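Local coordinates for protein glutamate--cysteine ligase GshA (Methylobacillus flagellatus KT, PDB 3K1T) that probably acts as a ligase that joins glutamate to cysteine, at residues A[16-21]-A[226-231]; A[48-53]-A[344-349]; A[69-74]-A[355-360]; A[382-387]-A[397-402]. All coordinates share one frame; numbering follows the deposited sequence. Where two conformers were deposited one is given.

Interaction 1: A[16-21]-A[226-231]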
loop_
_atom_site.group_PDB
_atom_site.type_symbol
_atom_site.label_atom_id
_atom_site.label_comp_id
_atom_site.label_asym_id
_atom_site.label_seq_id
_atom_site.Cartn_x
_atom_site.Cartn_y
_atom_site.Cartn_z
ATOM N N LEU A 16 -28.230 3.109 6.089
ATOM C CA LEU A 16 -28.207 1.662 5.834
ATOM C C LEU A 16 -28.521 1.368 4.357
ATOM O O LEU A 16 -27.970 0.434 3.794
ATOM C CB LEU A 16 -29.121 0.878 6.829
ATOM C CG LEU A 16 -28.381 0.419 8.126
ATOM C CD1 LEU A 16 -27.879 1.618 8.959
ATOM C CD2 LEU A 16 -29.238 -0.442 9.043
ATOM N N THR A 17 -29.377 2.167 3.727
ATOM C CA THR A 17 -29.644 2.025 2.299
ATOM C C THR A 17 -28.361 2.283 1.488
ATOM O O THR A 17 -28.030 1.545 0.574
ATOM C CB THR A 17 -30.751 2.986 1.828
ATOM O OG1 THR A 17 -31.962 2.682 2.532
ATOM C CG2 THR A 17 -30.980 2.872 0.286
ATOM N N LEU A 18 -27.682 3.372 1.791
ATOM C CA LEU A 18 -26.373 3.641 1.168
ATOM C C LEU A 18 -25.400 2.493 1.346
ATOM O O LEU A 18 -24.771 2.046 0.362
ATOM C CB LEU A 18 -25.792 4.924 1.717
ATOM C CG LEU A 18 -24.345 5.266 1.309
ATOM C CD1 LEU A 18 -24.190 5.437 -0.188
ATOM C CD2 LEU A 18 -23.885 6.528 2.060
ATOM N N GLU A 19 -25.236 2.027 2.587
ATOM C CA GLU A 19 -24.341 0.902 2.856
ATOM C C GLU A 19 -24.710 -0.337 2.031
ATOM O O GLU A 19 -23.823 -0.967 1.451
ATOM C CB GLU A 19 -24.307 0.569 4.348
ATOM C CG GLU A 19 -23.579 1.613 5.166
ATOM C CD GLU A 19 -23.839 1.541 6.680
ATOM O OE1 GLU A 19 -24.917 1.068 7.088
ATOM O OE2 GLU A 19 -22.938 1.988 7.457
ATOM N N LYS A 20 -26.001 -0.665 1.970
ATOM C CA LYS A 20 -26.460 -1.789 1.158
ATOM C C LYS A 20 -26.120 -1.604 -0.323
ATOM O O LYS A 20 -25.668 -2.547 -0.959
ATOM C CB LYS A 20 -27.974 -2.022 1.307
ATOM C CG LYS A 20 -28.350 -2.534 2.674
ATOM C CD LYS A 20 -29.823 -2.962 2.774
ATOM C CE LYS A 20 -30.756 -1.844 3.165
ATOM N NZ LYS A 20 -32.089 -2.500 3.534
ATOM N N ARG A 21 -26.342 -0.406 -0.866
ATOM C CA ARG A 21 -26.006 -0.151 -2.272
ATOM C C ARG A 21 -24.496 -0.326 -2.525
ATOM O O ARG A 21 -24.099 -0.925 -3.540
ATOM C CB ARG A 21 -26.474 1.254 -2.706
ATOM C CG ARG A 21 -28.004 1.444 -2.730
ATOM C CD ARG A 21 -28.753 0.668 -3.831
ATOM N NE ARG A 21 -30.142 1.124 -3.789
ATOM C CZ ARG A 21 -31.054 0.725 -2.889
ATOM N NH1 ARG A 21 -30.753 -0.190 -1.968
ATOM N NH2 ARG A 21 -32.279 1.254 -2.886
ATOM N N ILE A 226 -24.697 3.405 -8.542
ATOM C CA ILE A 226 -25.105 2.509 -7.455
ATOM C C ILE A 226 -26.615 2.633 -7.148
ATOM O O ILE A 226 -27.096 1.969 -6.264
ATOM C CB ILE A 226 -24.268 2.700 -6.152
ATOM C CG1 ILE A 226 -24.496 4.090 -5.532
ATOM C CG2 ILE A 226 -22.748 2.482 -6.432
ATOM C CD1 ILE A 226 -24.024 4.261 -4.088
ATOM N N ASP A 227 -27.334 3.457 -7.901
ATOM C CA ASP A 227 -28.770 3.712 -7.730
ATOM C C ASP A 227 -29.155 4.221 -6.333
ATOM O O ASP A 227 -29.932 3.579 -5.607
ATOM C CB ASP A 227 -29.600 2.469 -8.092
ATOM C CG ASP A 227 -31.100 2.785 -8.216
ATOM O OD1 ASP A 227 -31.460 3.920 -8.585
ATOM O OD2 ASP A 227 -31.917 1.877 -7.983
ATOM N N ILE A 228 -28.620 5.381 -5.961
ATOM C CA ILE A 228 -28.911 6.016 -4.671
ATOM C C ILE A 228 -29.376 7.466 -4.929
ATOM O O ILE A 228 -28.993 8.071 -5.943
ATOM C CB ILE A 228 -27.675 5.958 -3.750
ATOM C CG1 ILE A 228 -28.000 6.254 -2.280
ATOM C CG2 ILE A 228 -26.603 6.997 -4.196
ATOM C CD1 ILE A 228 -28.515 5.093 -1.474
ATOM N N ASP A 229 -30.227 8.003 -4.037
ATOM C CA ASP A 229 -30.588 9.423 -4.035
ATOM C C ASP A 229 -29.278 10.233 -3.822
ATOM O O ASP A 229 -28.654 10.069 -2.797
ATOM C CB ASP A 229 -31.578 9.690 -2.868
ATOM C CG ASP A 229 -32.033 11.140 -2.770
ATOM O OD1 ASP A 229 -31.521 11.994 -3.515
ATOM O OD2 ASP A 229 -32.923 11.448 -1.930
ATOM N N PRO A 230 -28.860 11.079 -4.781
ATOM C CA PRO A 230 -27.616 11.835 -4.595
ATOM C C PRO A 230 -27.589 12.713 -3.358
ATOM O O PRO A 230 -26.501 13.020 -2.869
ATOM C CB PRO A 230 -27.527 12.691 -5.865
ATOM C CG PRO A 230 -28.907 12.748 -6.391
ATOM C CD PRO A 230 -29.506 11.431 -6.063
ATOM N N TRP A 231 -28.771 13.122 -2.870
ATOM C CA TRP A 231 -28.880 13.956 -1.671
ATOM C C TRP A 231 -28.323 13.253 -0.431
ATOM O O TRP A 231 -27.830 13.909 0.482
ATOM C CB TRP A 231 -30.326 14.439 -1.441
ATOM C CG TRP A 231 -30.451 15.370 -0.254
ATOM C CD1 TRP A 231 -30.151 16.702 -0.236
ATOM C CD2 TRP A 231 -30.884 15.046 1.069
ATOM N NE1 TRP A 231 -30.378 17.231 0.996
ATOM C CE2 TRP A 231 -30.814 16.237 1.835
ATOM C CE3 TRP A 231 -31.300 13.863 1.696
ATOM C CZ2 TRP A 231 -31.133 16.284 3.187
ATOM C CZ3 TRP A 231 -31.614 13.900 3.048
ATOM C CH2 TRP A 231 -31.556 15.097 3.778
HETATM O O HOH W 1 -31.867 3.885 -3.689
#

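Interaction 2: A[48-53]-A[344-349]. With SO4 (sulfate ion), chain B.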
loop_
_atom_site.group_PDB
_atom_site.type_symbol
_atom_site.label_atom_id
_atom_site.label_comp_id
_atom_site.label_asym_id
_atom_site.label_seq_id
_atom_site.Cartn_x
_atom_site.Cartn_y
_atom_site.Cartn_z
ATOM N N VAL A 48 -10.295 14.308 4.400
ATOM C CA VAL A 48 -11.669 14.716 4.189
ATOM C C VAL A 48 -12.461 14.499 5.474
ATOM O O VAL A 48 -12.434 13.390 6.033
ATOM C CB VAL A 48 -12.331 13.935 3.008
ATOM C CG1 VAL A 48 -13.834 14.254 2.905
ATOM C CG2 VAL A 48 -11.620 14.252 1.685
ATOM N N ASP A 49 -13.111 15.564 5.939
ATOM C CA ASP A 49 -14.015 15.541 7.085
ATOM C C ASP A 49 -15.399 15.103 6.604
ATOM O O ASP A 49 -15.935 15.698 5.651
ATOM C CB ASP A 49 -14.209 16.931 7.688
ATOM C CG ASP A 49 -12.947 17.512 8.345
ATOM O OD1 ASP A 49 -11.871 16.891 8.295
ATOM O OD2 ASP A 49 -13.053 18.626 8.941
ATOM N N LEU A 50 -15.979 14.098 7.280
ATOM C CA LEU A 50 -17.334 13.667 7.007
ATOM C C LEU A 50 -18.248 13.928 8.206
ATOM O O LEU A 50 -17.777 14.041 9.338
ATOM C CB LEU A 50 -17.370 12.165 6.723
ATOM C CG LEU A 50 -16.456 11.593 5.626
ATOM C CD1 LEU A 50 -16.605 10.033 5.613
ATOM C CD2 LEU A 50 -16.771 12.235 4.256
ATOM N N ARG A 51 -19.549 13.983 7.930
ATOM C CA ARG A 51 -20.584 13.914 8.953
ATOM C C ARG A 51 -21.608 12.834 8.619
ATOM O O ARG A 51 -22.126 12.761 7.498
ATOM C CB ARG A 51 -21.253 15.254 9.210
ATOM C CG ARG A 51 -20.337 16.210 9.973
ATOM C CD ARG A 51 -21.104 17.442 10.418
ATOM N NE ARG A 51 -20.392 18.121 11.480
ATOM C CZ ARG A 51 -20.875 19.134 12.179
ATOM N NH1 ARG A 51 -22.065 19.622 11.892
ATOM N NH2 ARG A 51 -20.140 19.668 13.167
ATOM N N ASN A 52 -21.841 11.986 9.617
ATOM C CA ASN A 52 -22.849 10.918 9.557
ATOM C C ASN A 52 -24.066 11.388 10.382
ATOM O O ASN A 52 -24.020 11.458 11.614
ATOM C CB ASN A 52 -22.230 9.654 10.132
ATOM C CG ASN A 52 -23.140 8.450 10.011
ATOM O OD1 ASN A 52 -24.314 8.591 9.698
ATOM N ND2 ASN A 52 -22.610 7.264 10.296
ATOM N N ALA A 53 -25.136 11.724 9.676
ATOM C CA ALA A 53 -26.379 12.227 10.252
ATOM C C ALA A 53 -27.396 11.093 10.417
ATOM O O ALA A 53 -28.529 11.329 10.860
ATOM C CB ALA A 53 -26.946 13.316 9.318
ATOM N N PRO A 344 -15.742 12.168 11.943
ATOM C CA PRO A 344 -14.529 11.541 11.403
ATOM C C PRO A 344 -13.797 12.353 10.336
ATOM O O PRO A 344 -14.404 13.135 9.577
ATOM C CB PRO A 344 -15.060 10.238 10.759
ATOM C CG PRO A 344 -16.443 10.649 10.317
ATOM C CD PRO A 344 -16.960 11.493 11.458
ATOM N N VAL A 345 -12.487 12.109 10.295
ATOM C CA VAL A 345 -11.555 12.666 9.311
ATOM C C VAL A 345 -10.829 11.485 8.644
ATOM O O VAL A 345 -10.202 10.696 9.353
ATOM C CB VAL A 345 -10.480 13.534 10.007
ATOM C CG1 VAL A 345 -9.598 14.248 8.956
ATOM C CG2 VAL A 345 -11.106 14.523 10.984
ATOM N N ILE A 346 -10.912 11.370 7.325
ATOM C CA ILE A 346 -10.350 10.273 6.577
ATOM C C ILE A 346 -9.086 10.764 5.846
ATOM O O ILE A 346 -9.144 11.763 5.115
ATOM C CB ILE A 346 -11.363 9.728 5.517
ATOM C CG1 ILE A 346 -12.752 9.426 6.126
ATOM C CG2 ILE A 346 -10.738 8.504 4.754
ATOM C CD1 ILE A 346 -12.750 8.627 7.291
ATOM N N TYR A 347 -7.969 10.071 6.052
ATOM C CA TYR A 347 -6.666 10.387 5.428
ATOM C C TYR A 347 -6.382 9.493 4.209
ATOM O O TYR A 347 -6.584 8.253 4.250
ATOM C CB TYR A 347 -5.535 10.225 6.465
ATOM C CG TYR A 347 -5.265 11.479 7.240
ATOM C CD1 TYR A 347 -6.306 12.159 7.902
ATOM C CD2 TYR A 347 -3.992 12.028 7.287
ATOM C CE1 TYR A 347 -6.066 13.339 8.577
ATOM C CE2 TYR A 347 -3.734 13.200 7.985
ATOM C CZ TYR A 347 -4.779 13.864 8.608
ATOM O OH TYR A 347 -4.539 15.055 9.243
HETATM N N MSE A 348 -5.885 10.121 3.150
HETATM C CA MSE A 348 -5.488 9.479 1.924
HETATM C C MSE A 348 -4.108 9.925 1.502
HETATM O O MSE A 348 -3.732 11.075 1.740
HETATM C CB MSE A 348 -6.498 9.757 0.816
HETATM C CG MSE A 348 -7.825 8.972 1.068
HETATM SE SE MSE A 348 -9.393 9.879 0.352
HETATM C CE MSE A 348 -9.317 11.448 1.491
HETATM N N MSE A 349 -3.355 9.000 0.918
HETATM C CA MSE A 349 -2.128 9.309 0.181
HETATM C C MSE A 349 -2.237 8.662 -1.188
HETATM O O MSE A 349 -2.724 7.519 -1.315
HETATM C CB MSE A 349 -0.895 8.847 0.972
HETATM C CG MSE A 349 -0.858 9.494 2.338
HETATM SE SE MSE A 349 0.871 9.192 3.254
HETATM C CE MSE A 349 1.781 10.642 2.357
HETATM S S SO4 B . -6.648 18.074 9.018
HETATM O O1 SO4 B . -7.107 17.700 10.336
HETATM O O2 SO4 B . -6.353 16.778 8.491
HETATM O O3 SO4 B . -7.684 18.708 8.235
HETATM O O4 SO4 B . -5.441 18.927 9.100
#

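Interaction 3: A[69-74]-A[355-360]. With SO4 (sulfate ion), chain B.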
loop_
_atom_site.group_PDB
_atom_site.type_symbol
_atom_site.label_atom_id
_atom_site.label_comp_id
_atom_site.label_asym_id
_atom_site.label_seq_id
_atom_site.Cartn_x
_atom_site.Cartn_y
_atom_site.Cartn_z
ATOM N N PHE A 69 -1.189 14.210 10.994
ATOM C CA PHE A 69 -0.494 12.908 10.823
ATOM C C PHE A 69 -0.103 12.227 12.125
ATOM O O PHE A 69 0.035 11.006 12.174
ATOM C CB PHE A 69 0.725 13.050 9.879
ATOM C CG PHE A 69 0.330 13.115 8.436
ATOM C CD1 PHE A 69 0.115 11.952 7.718
ATOM C CD2 PHE A 69 0.161 14.331 7.806
ATOM C CE1 PHE A 69 -0.295 12.016 6.375
ATOM C CE2 PHE A 69 -0.239 14.413 6.480
ATOM C CZ PHE A 69 -0.491 13.247 5.756
ATOM N N ASN A 70 0.076 13.000 13.179
ATOM C CA ASN A 70 0.410 12.446 14.473
ATOM C C ASN A 70 -0.778 11.730 15.152
ATOM O O ASN A 70 -0.590 11.063 16.150
ATOM C CB ASN A 70 0.902 13.553 15.387
ATOM C CG ASN A 70 -0.112 14.688 15.575
ATOM O OD1 ASN A 70 -0.513 15.332 14.616
ATOM N ND2 ASN A 70 -0.489 14.961 16.845
ATOM N N ASN A 71 -1.978 11.900 14.596
ATOM C CA ASN A 71 -3.202 11.302 15.152
ATOM C C ASN A 71 -3.546 9.964 14.546
ATOM O O ASN A 71 -4.530 9.336 14.950
ATOM C CB ASN A 71 -4.408 12.233 14.937
ATOM C CG ASN A 71 -4.237 13.610 15.576
ATOM O OD1 ASN A 71 -3.604 13.747 16.610
ATOM N ND2 ASN A 71 -4.882 14.624 14.980
ATOM N N LEU A 72 -2.779 9.553 13.534
ATOM C CA LEU A 72 -3.002 8.293 12.858
ATOM C C LEU A 72 -2.599 7.133 13.735
ATOM O O LEU A 72 -1.711 7.234 14.585
ATOM C CB LEU A 72 -2.252 8.226 11.506
ATOM C CG LEU A 72 -2.693 9.273 10.475
ATOM C CD1 LEU A 72 -1.862 9.160 9.202
ATOM C CD2 LEU A 72 -4.229 9.222 10.122
ATOM N N ASN A 73 -3.266 6.006 13.536
ATOM C CA ASN A 73 -2.991 4.815 14.344
ATOM C C ASN A 73 -1.607 4.237 13.980
ATOM O O ASN A 73 -1.356 3.858 12.820
ATOM C CB ASN A 73 -4.114 3.807 14.102
ATOM C CG ASN A 73 -3.999 2.561 14.978
ATOM O OD1 ASN A 73 -2.900 2.128 15.374
ATOM N ND2 ASN A 73 -5.158 1.983 15.277
ATOM N N PRO A 74 -0.672 4.167 14.958
ATOM C CA PRO A 74 0.676 3.696 14.578
ATOM C C PRO A 74 0.738 2.263 14.055
ATOM O O PRO A 74 1.667 1.936 13.330
ATOM C CB PRO A 74 1.510 3.852 15.870
ATOM C CG PRO A 74 0.508 3.960 16.952
ATOM C CD PRO A 74 -0.729 4.601 16.358
ATOM N N GLY A 355 -6.160 5.671 6.742
ATOM C CA GLY A 355 -6.637 5.714 8.123
ATOM C C GLY A 355 -7.343 7.025 8.394
ATOM O O GLY A 355 -7.933 7.616 7.499
ATOM N N GLY A 356 -7.254 7.483 9.637
ATOM C CA GLY A 356 -7.865 8.729 10.062
ATOM C C GLY A 356 -8.132 8.772 11.545
ATOM O O GLY A 356 -7.561 7.971 12.313
ATOM N N PHE A 357 -8.978 9.714 11.956
ATOM C CA PHE A 357 -9.279 9.897 13.343
ATOM C C PHE A 357 -10.598 10.616 13.506
ATOM O O PHE A 357 -11.063 11.248 12.584
ATOM C CB PHE A 357 -8.131 10.643 14.071
ATOM C CG PHE A 357 -7.848 12.015 13.535
ATOM C CD1 PHE A 357 -6.914 12.196 12.511
ATOM C CD2 PHE A 357 -8.469 13.120 14.070
ATOM C CE1 PHE A 357 -6.623 13.451 12.031
ATOM C CE2 PHE A 357 -8.207 14.416 13.595
ATOM C CZ PHE A 357 -7.283 14.582 12.552
ATOM N N TYR A 358 -11.216 10.480 14.681
ATOM C CA TYR A 358 -12.354 11.322 15.041
ATOM C C TYR A 358 -11.928 12.625 15.722
ATOM O O TYR A 358 -11.023 12.622 16.556
ATOM C CB TYR A 358 -13.254 10.587 16.016
ATOM C CG TYR A 358 -14.156 9.530 15.406
ATOM C CD1 TYR A 358 -15.345 9.892 14.818
ATOM C CD2 TYR A 358 -13.829 8.167 15.464
ATOM C CE1 TYR A 358 -16.221 8.935 14.317
ATOM C CE2 TYR A 358 -14.725 7.187 14.953
ATOM C CZ TYR A 358 -15.907 7.594 14.389
ATOM O OH TYR A 358 -16.810 6.653 13.889
ATOM N N ARG A 359 -12.633 13.700 15.407
ATOM C CA ARG A 359 -12.573 14.933 16.192
ATOM C C ARG A 359 -13.672 14.820 17.251
ATOM O O ARG A 359 -14.854 14.838 16.909
ATOM C CB ARG A 359 -12.847 16.159 15.335
ATOM C CG ARG A 359 -11.921 16.338 14.104
ATOM C CD ARG A 359 -12.285 17.594 13.329
ATOM N NE ARG A 359 -11.723 17.573 11.971
ATOM C CZ ARG A 359 -10.434 17.761 11.670
ATOM N NH1 ARG A 359 -9.569 18.071 12.619
ATOM N NH2 ARG A 359 -10.011 17.659 10.404
ATOM N N VAL A 360 -13.259 14.725 18.509
ATOM C CA VAL A 360 -14.161 14.570 19.629
ATOM C C VAL A 360 -14.277 15.950 20.258
ATOM O O VAL A 360 -13.304 16.491 20.813
ATOM C CB VAL A 360 -13.664 13.482 20.631
ATOM C CG1 VAL A 360 -14.638 13.334 21.874
ATOM C CG2 VAL A 360 -13.451 12.114 19.954
HETATM S S SO4 B . -6.648 18.074 9.018
HETATM O O1 SO4 B . -7.107 17.700 10.336
HETATM O O2 SO4 B . -6.353 16.778 8.491
HETATM O O3 SO4 B . -7.684 18.708 8.235
HETATM O O4 SO4 B . -5.441 18.927 9.100
HETATM O O HOH W 2 -5.158 5.722 11.346
#

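Interaction 4: A[382-387]-A[397-402]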
loop_
_atom_site.group_PDB
_atom_site.type_symbol
_atom_site.label_atom_id
_atom_site.label_comp_id
_atom_site.label_asym_id
_atom_site.label_seq_id
_atom_site.Cartn_x
_atom_site.Cartn_y
_atom_site.Cartn_z
ATOM N N PHE A 382 -8.855 6.008 14.713
ATOM C CA PHE A 382 -9.723 4.972 14.140
ATOM C C PHE A 382 -9.191 3.609 14.537
ATOM O O PHE A 382 -7.989 3.382 14.483
ATOM C CB PHE A 382 -9.684 5.020 12.611
ATOM C CG PHE A 382 -10.487 6.106 11.984
ATOM C CD1 PHE A 382 -11.294 6.985 12.730
ATOM C CD2 PHE A 382 -10.445 6.252 10.620
ATOM C CE1 PHE A 382 -12.034 7.951 12.106
ATOM C CE2 PHE A 382 -11.173 7.227 9.991
ATOM C CZ PHE A 382 -11.962 8.100 10.735
ATOM N N GLU A 383 -10.091 2.713 14.884
ATOM C CA GLU A 383 -9.776 1.327 15.198
ATOM C C GLU A 383 -10.047 0.361 14.008
ATOM O O GLU A 383 -9.526 -0.748 13.975
ATOM C CB GLU A 383 -10.618 0.918 16.406
ATOM C CG GLU A 383 -10.297 1.694 17.712
ATOM C CD GLU A 383 -8.906 1.376 18.259
ATOM O OE1 GLU A 383 -8.614 0.167 18.340
ATOM O OE2 GLU A 383 -8.138 2.309 18.658
ATOM N N THR A 384 -10.803 0.788 13.018
ATOM C CA THR A 384 -11.267 -0.105 11.955
ATOM C C THR A 384 -10.696 0.374 10.634
ATOM O O THR A 384 -10.736 1.570 10.364
ATOM C CB THR A 384 -12.831 -0.082 11.896
ATOM O OG1 THR A 384 -13.389 -0.382 13.182
ATOM C CG2 THR A 384 -13.400 -1.064 10.851
ATOM N N PRO A 385 -10.188 -0.537 9.783
ATOM C CA PRO A 385 -9.764 -0.156 8.434
ATOM C C PRO A 385 -10.947 0.230 7.559
ATOM O O PRO A 385 -12.056 -0.237 7.800
ATOM C CB PRO A 385 -9.150 -1.452 7.874
ATOM C CG PRO A 385 -8.887 -2.307 9.020
ATOM C CD PRO A 385 -9.917 -1.953 10.059
ATOM N N CYS A 386 -10.695 1.025 6.515
ATOM C CA CYS A 386 -11.728 1.434 5.543
ATOM C C CYS A 386 -11.756 0.601 4.276
ATOM O O CYS A 386 -12.597 0.851 3.418
ATOM C CB CYS A 386 -11.527 2.926 5.144
ATOM S SG CYS A 386 -11.643 4.070 6.543
ATOM N N SER A 387 -10.822 -0.340 4.116
ATOM C CA SER A 387 -10.670 -1.056 2.861
ATOM C C SER A 387 -11.018 -2.549 2.956
ATOM O O SER A 387 -10.643 -3.344 2.092
ATOM C CB SER A 387 -9.215 -0.871 2.355
ATOM O OG SER A 387 -8.267 -1.375 3.333
ATOM N N ALA A 397 -22.238 -2.916 10.149
ATOM C CA ALA A 397 -21.109 -3.461 10.873
ATOM C C ALA A 397 -19.920 -2.484 10.709
ATOM O O ALA A 397 -19.807 -1.793 9.685
ATOM C CB ALA A 397 -20.727 -4.860 10.346
ATOM N N ALA A 398 -19.023 -2.461 11.682
ATOM C CA ALA A 398 -17.928 -1.483 11.678
ATOM C C ALA A 398 -17.101 -1.442 10.380
ATOM O O ALA A 398 -16.882 -0.356 9.832
ATOM C CB ALA A 398 -16.990 -1.666 12.916
ATOM N N PRO A 399 -16.679 -2.601 9.863
ATOM C CA PRO A 399 -15.911 -2.565 8.610
ATOM C C PRO A 399 -16.711 -2.041 7.419
ATOM O O PRO A 399 -16.121 -1.537 6.457
ATOM C CB PRO A 399 -15.527 -4.014 8.358
ATOM C CG PRO A 399 -15.862 -4.767 9.630
ATOM C CD PRO A 399 -16.786 -3.958 10.439
ATOM N N ASN A 400 -18.015 -2.160 7.484
ATOM C CA ASN A 400 -18.897 -1.670 6.424
ATOM C C ASN A 400 -19.220 -0.174 6.545
ATOM O O ASN A 400 -19.233 0.550 5.525
ATOM C CB ASN A 400 -20.147 -2.562 6.347
ATOM C CG ASN A 400 -19.839 -3.932 5.846
ATOM O OD1 ASN A 400 -18.855 -4.136 5.124
ATOM N ND2 ASN A 400 -20.692 -4.905 6.183
ATOM N N ARG A 401 -19.388 0.307 7.786
ATOM C CA ARG A 401 -19.464 1.722 8.051
ATOM C C ARG A 401 -18.192 2.411 7.543
ATOM O O ARG A 401 -18.262 3.459 6.856
ATOM C CB ARG A 401 -19.648 1.968 9.558
ATOM C CG ARG A 401 -19.520 3.469 10.003
ATOM C CD ARG A 401 -20.799 4.219 9.907
ATOM N NE ARG A 401 -21.792 3.771 10.898
ATOM C CZ ARG A 401 -21.910 4.187 12.148
ATOM N NH1 ARG A 401 -21.094 5.103 12.642
ATOM N NH2 ARG A 401 -22.857 3.664 12.929
ATOM N N PHE A 402 -17.032 1.843 7.888
ATOM C CA PHE A 402 -15.750 2.469 7.513
ATOM C C PHE A 402 -15.444 2.358 6.032
ATOM O O PHE A 402 -14.841 3.272 5.457
ATOM C CB PHE A 402 -14.601 2.038 8.482
ATOM C CG PHE A 402 -14.622 2.835 9.736
ATOM C CD1 PHE A 402 -15.515 2.521 10.765
ATOM C CD2 PHE A 402 -13.879 3.988 9.848
ATOM C CE1 PHE A 402 -15.606 3.292 11.891
ATOM C CE2 PHE A 402 -13.959 4.770 10.992
ATOM C CZ PHE A 402 -14.837 4.429 12.002
HETATM O O HOH W 3 -13.446 -1.856 6.189
#

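Interaction 1: A[16-21]-A[226-231]
Arg21 turns from helix 13-23 toward the chain end that leaves helix 210-226; in the conformer described its chain is bent at chi2 (-69°) so that CD rests 3.2 Å from Ile226 O. NE gives a hydrogen bond to Asp227 O (3.1 Å, 146° at the hydrogen); the acceptor lies near the guanidinium plane, whereas NE stands above the plane of the carbonyl. A water that donates to Asp227 O accepts a weak bond from Arg21 NH2. Thr17 CG2 sits over one guanidinium face, toward its rim; the Thr17 and Ile228 side chains cross obliquely, Thr17 CG2 meeting Ile228 CD1 at 3.8 Å. The same Ile228 CD1 lies 3.7 Å from Leu18 CA, while Leu18 CD1 touches Ile226 CD1 at 4.1 Å. Asp227 is the C-prime residue of the Schellman motif ending helix 210-226, so Arg21 bonds to that residue's carbonyl. Helix 13-23 packs against this turn, with Ile228 also on Ala223 of helix 210-226 and Leu18 on Leu233 in the loop before strand 237-241.

Interaction 2: A[48-53]-A[344-349]
Val48 and Ile346 form an antiparallel hydrogen-bonded pair: Val48 N gives to Ile346 O at 2.9 Å, and Ile346 N returns a nearly straight bond to Val48 O (2.8 Å, 173° at the hydrogen). Val48 CG2 meets the selenomethionine methyl Met348 CE at 3.6 Å, reached because the Met348 chain bends at chi3 (-64°). Asp49 follows in a non-hydrogen-bonded pair with Val345; the two side chains lie side by side, Asp49 OD1 being 3.5 Å from Val345 CG1 in the conformer described, and the carboxylate finds its charge partner in Arg359 on strand 352-361. Leu50 N then bonds to Pro344 O (2.9 Å). Leu50 CB packs on Pro344 CG, and its CD1 reaches Ile346 CG1 at 3.9 Å. Beyond Val345, Tyr347 OH gives a weak hydrogen bond to sulfate O2 (2.6 Å), the ion also being held by Ser47, Asn63 and Gly67. A phenylalanine in place of Tyr347 would probably leave sulfate O2 without this donor and loosen the ion's hold on the strand. Strands 45-52 and 340-349 are neighbours in a larger antiparallel sheet: Val48, Leu50 and Ile346 turn to helix 398-421, while Asp49 and Val345 occupy the face bearing the sulfate, an anion-binding site probably filled from the crystallisation liquor.

Interaction 3: A[69-74]-A[355-360]
Asn71 holds CG anti to its carbonyl carbon (chi1 -59°), and Phe357, across from it, holds CG between its backbone N and carbonyl carbon (chi1 61°). The Asn71 side chain lies over one face of the phenyl ring. Its CB makes a CH-pi contact, 3.8 Å from the ring centroid and 25° off the normal, and ND2 stands above the same face toward the rim, 3.4 Å from Phe357 CZ. The amide plane is steeply inclined to the ring. Leu72 turns its CD2 to the backbone instead, 3.5 Å from Gly356 N. A water bridges the two segments, accepting from Asn73 N at 2.9 Å and from Gly356 N at 3.2 Å. The contact joins the loop between strand 57-63 and helix 77-91 to strand 352-361 of the antiparallel sheet. Gly355 and Gly356 adopt backbone angles at which a CB would collide with the preceding carbonyl oxygen, so glycine suits both positions. Sulfate O1 lies at the edge of the Phe357 ring, 3.8 Å from Phe357 CZ. Arg359 presents its guanidinium edge to the ion: NH2 bonds to sulfate O1 at 2.9 Å, with weak bonds from NH1 to O1 and from NH2 to O3.

Interaction 4: A[382-387]-A[397-402]
A T-shaped aromatic pair, Phe382 with Phe402, heads the contact between the loop after strand 377-381 and the first turn of helix 398-421, where Ala397 is the N-cap residue. The Phe402 edge points at the Phe382 face, with centroids 5.0 Å apart and planes at 75°; CE2 of Phe402 stands over the centre of the Phe382 ring. Thr384 covers one face of Phe402, its CB 3.9 Å from CD1. Thr384 CG2, anti to its backbone N (chi1 -54° for OG1), also meets Pro399 CA at 3.7 Å. Cys386 SG comes to the Phe402 edge, in its plane, 4.0 Å from CD2, a sulfur-aromatic contact. An alanine in place of Phe402 would probably open a gap between Phe382, Thr384 and Cys386 and leave the Phe382 face without its edge-on partner. Pro385 also packs on Pro78 of the second subunit. Across the backbones, one water donates to both Pro385 O and Pro399 O, each at 2.7 Å.

Overall arrangement
From the N terminus, helix 13-23 enters interaction 1, which closes a loop of 204 residues by meeting the end of helix 210-226. Strand 45-52 and the loop at 69-74 come next, both inside that span, and their partners at 344-349 and 355-360 lie beyond it, so interactions 2 and 3 each cross interaction 1 and cross one another. They share the sheet and the sulfate: Val345 N and Phe357 O are 2.8 Å apart, a probable hydrogen bond between neighbouring strands. Interaction 4 closes a short loop after all of these. Phe382, in the loop before helix 398-421, lies on the sheet, and Arg401 meets Glu19, so helix 13-23 packs on helix 398-421.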